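Local structure of fatty acid-binding protein homolog (Ascaris suum, 6I8X) at residues A[104-110]-A[120-126]. The protein binds fatty acids inside a beta-barrel and may sequester potentially toxic fatty acids or help maintain the impermeable lipid layer of the eggshell. Sequence-based numbering, arbitrary orientation.
With EDO (1,2-ethanediol), chain H.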
loop_
_atom_site.group_PDB
_atom_site.type_symbol
_atom_site.label_atom_id
_atom_site.label_comp_id
_atom_site.label_asym_id
_atom_site.label_seq_id
_atom_site.Cartn_x
_atom_site.Cartn_y
_atom_site.Cartn_z
ATOM N N ASN A 104 4.046 13.985 5.183
ATOM C CA ASN A 104 4.930 13.385 4.181
ATOM C C ASN A 104 4.936 11.835 4.249
ATOM O O ASN A 104 5.599 11.200 3.439
ATOM C CB ASN A 104 6.377 13.927 4.344
ATOM C CG ASN A 104 6.508 15.381 4.733
ATOM O OD1 ASN A 104 5.996 16.294 4.067
ATOM N ND2 ASN A 104 7.213 15.623 5.829
ATOM N N THR A 105 4.204 11.242 5.207
ATOM C CA THR A 105 4.203 9.800 5.469
ATOM C C THR A 105 2.826 9.139 5.549
ATOM O O THR A 105 2.117 9.261 6.549
ATOM C CB THR A 105 5.004 9.494 6.761
ATOM O OG1 THR A 105 6.218 10.233 6.759
ATOM C CG2 THR A 105 5.300 8.011 6.937
ATOM N N LEU A 106 2.523 8.323 4.549
ATOM C CA LEU A 106 1.306 7.527 4.533
ATOM C C LEU A 106 1.666 6.087 4.943
ATOM O O LEU A 106 2.634 5.521 4.440
ATOM C CB LEU A 106 0.667 7.580 3.137
ATOM C CG LEU A 106 -0.461 6.598 2.791
ATOM C CD1 LEU A 106 -1.749 6.971 3.499
ATOM C CD2 LEU A 106 -0.720 6.618 1.279
ATOM N N THR A 107 0.929 5.528 5.907
ATOM C CA THR A 107 1.134 4.147 6.336
ATOM C C THR A 107 -0.068 3.295 5.900
ATOM O O THR A 107 -1.152 3.831 5.639
ATOM C CB THR A 107 1.460 4.036 7.827
ATOM O OG1 THR A 107 0.293 4.313 8.597
ATOM C CG2 THR A 107 2.641 4.912 8.245
ATOM N N GLU A 108 0.146 1.984 5.769
ATOM C CA GLU A 108 -0.855 1.012 5.368
ATOM C C GLU A 108 -0.523 -0.241 6.164
ATOM O O GLU A 108 0.515 -0.881 5.945
ATOM C CB GLU A 108 -0.783 0.759 3.848
ATOM C CG GLU A 108 -1.771 -0.265 3.312
ATOM C CD GLU A 108 -1.619 -0.612 1.833
ATOM O OE1 GLU A 108 -0.896 0.109 1.111
ATOM O OE2 GLU A 108 -2.251 -1.594 1.385
ATOM N N THR A 109 -1.390 -0.565 7.110
ATOM C CA THR A 109 -1.204 -1.688 7.998
ATOM C C THR A 109 -2.171 -2.803 7.630
ATOM O O THR A 109 -3.363 -2.563 7.444
ATOM C CB THR A 109 -1.327 -1.199 9.453
ATOM O OG1 THR A 109 -0.477 -0.055 9.611
ATOM C CG2 THR A 109 -0.955 -2.287 10.492
ATOM N N HIS A 110 -1.633 -4.021 7.514
ATOM C CA HIS A 110 -2.384 -5.239 7.222
ATOM C C HIS A 110 -2.276 -6.183 8.390
ATOM O O HIS A 110 -1.190 -6.379 8.946
ATOM C CB HIS A 110 -1.861 -5.945 5.962
ATOM C CG HIS A 110 -2.098 -5.192 4.691
ATOM N ND1 HIS A 110 -2.754 -5.780 3.619
ATOM C CD2 HIS A 110 -1.731 -3.940 4.338
ATOM C CE1 HIS A 110 -2.785 -4.865 2.666
ATOM N NE2 HIS A 110 -2.195 -3.739 3.054
ATOM N N GLU A 120 1.711 -6.239 9.664
ATOM C CA GLU A 120 2.746 -5.561 8.902
ATOM C C GLU A 120 2.313 -4.182 8.394
ATOM O O GLU A 120 1.235 -4.048 7.808
ATOM C CB GLU A 120 3.254 -6.444 7.751
ATOM C CG GLU A 120 4.292 -5.723 6.909
ATOM C CD GLU A 120 5.185 -6.557 6.027
ATOM O OE1 GLU A 120 4.670 -7.484 5.367
ATOM O OE2 GLU A 120 6.386 -6.220 5.925
ATOM N N THR A 121 3.193 -3.177 8.580
ATOM C CA THR A 121 3.000 -1.807 8.119
ATOM C C THR A 121 3.911 -1.454 6.926
ATOM O O THR A 121 5.128 -1.697 6.974
ATOM C CB THR A 121 3.156 -0.824 9.295
ATOM O OG1 THR A 121 2.261 -1.212 10.341
ATOM C CG2 THR A 121 2.870 0.637 8.895
ATOM N N TYR A 122 3.315 -0.854 5.874
ATOM C CA TYR A 122 4.030 -0.334 4.691
ATOM C C TYR A 122 3.990 1.189 4.757
ATOM O O TYR A 122 2.974 1.765 5.127
ATOM C CB TYR A 122 3.415 -0.806 3.365
ATOM C CG TYR A 122 3.171 -2.292 3.302
ATOM C CD1 TYR A 122 4.226 -3.195 3.380
ATOM C CD2 TYR A 122 1.881 -2.801 3.218
ATOM C CE1 TYR A 122 4.007 -4.572 3.321
ATOM C CE2 TYR A 122 1.645 -4.179 3.199
ATOM C CZ TYR A 122 2.713 -5.060 3.236
ATOM O OH TYR A 122 2.489 -6.416 3.181
ATOM N N GLU A 123 5.087 1.834 4.383
ATOM C CA GLU A 123 5.233 3.280 4.426
ATOM C C GLU A 123 5.398 3.854 3.017
ATOM O O GLU A 123 6.162 3.314 2.225
ATOM C CB GLU A 123 6.444 3.588 5.304
ATOM C CG GLU A 123 6.838 5.045 5.428
ATOM C CD GLU A 123 8.154 5.266 6.156
ATOM O OE1 GLU A 123 8.469 4.486 7.086
ATOM O OE2 GLU A 123 8.874 6.222 5.788
ATOM N N TYR A 124 4.672 4.947 2.704
ATOM C CA TYR A 124 4.771 5.614 1.420
ATOM C C TYR A 124 5.243 7.024 1.600
ATOM O O TYR A 124 4.761 7.743 2.479
ATOM C CB TYR A 124 3.457 5.636 0.650
ATOM C CG TYR A 124 2.866 4.294 0.319
ATOM C CD1 TYR A 124 3.101 3.695 -0.916
ATOM C CD2 TYR A 124 1.943 3.687 1.175
ATOM C CE1 TYR A 124 2.450 2.522 -1.288
ATOM C CE2 TYR A 124 1.302 2.501 0.821
ATOM C CZ TYR A 124 1.560 1.920 -0.411
ATOM O OH TYR A 124 0.914 0.769 -0.789
ATOM N N ARG A 125 6.180 7.440 0.729
ATOM C CA ARG A 125 6.733 8.781 0.755
ATOM C C ARG A 125 6.882 9.268 -0.651
ATOM O O ARG A 125 7.119 8.481 -1.550
ATOM C CB ARG A 125 8.095 8.795 1.467
ATOM C CG ARG A 125 8.031 8.511 2.971
ATOM C CD ARG A 125 9.383 8.664 3.648
ATOM N NE ARG A 125 9.808 10.062 3.701
ATOM C CZ ARG A 125 9.523 10.899 4.692
ATOM N NH1 ARG A 125 8.829 10.482 5.744
ATOM N NH2 ARG A 125 9.942 12.156 4.646
ATOM N N ARG A 126 6.701 10.558 -0.854
ATOM C CA ARG A 126 6.915 11.150 -2.164
ATOM C C ARG A 126 8.317 11.673 -2.222
ATOM O O ARG A 126 8.783 12.277 -1.265
ATOM C CB ARG A 126 5.913 12.270 -2.481
ATOM C CG ARG A 126 4.608 11.760 -3.054
ATOM C CD ARG A 126 4.712 11.120 -4.439
ATOM N NE ARG A 126 5.239 12.006 -5.489
ATOM C CZ ARG A 126 4.505 12.812 -6.256
ATOM N NH1 ARG A 126 3.197 12.908 -6.071
ATOM N NH2 ARG A 126 5.077 13.541 -7.201
HETATM C C1 EDO H . 8.767 -0.249 7.586
HETATM O O1 EDO H . 7.579 0.526 7.502
HETATM C C2 EDO H . 9.919 0.435 6.798
HETATM O O2 EDO H . 10.006 1.795 7.180
HETATM O O HOH W 1 6.557 12.605 1.294
#
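Start with Glu-108, whose extended side chain (chi1 and chi2 both t) carries its carboxylate between two partners: OE1 accepts from Tyr-124 OH across the hairpin at 2.7 Å, and OE2 accepts from His-110 NE2 at 2.7 Å. Tyr-122 turns its edge toward the face of His-110, an offset edge-to-face pair with centroids 5.4 Å apart; farther along, Leu-106 CD2 packs on Tyr-124 CD2 at 4.0 Å. The opposite face carries Thr-107, Thr-109, Thr-121 and Glu-123; Thr-109 and Thr-121, both with chi1 m, bring their OG1 atoms to 3.1 Å in a hydrogen bond. Backbone hydrogen bonds of the antiparallel pairing, such as Tyr-124 N to Leu-106 O (2.7 Å), fix the register. The polar chain runs on inside the barrel, from Tyr-124 OH to Lys-49, a residue of the vaccenic acid pocket, and from His-110 ND1 to His-94. Strands 105-112 and 119-127 thus supply a largely inward-facing polar network to the wall of a fatty-acid-binding cavity, where both carboxylate oxygens of Glu-108 accept hydrogen bonds and its charge meets polar partners.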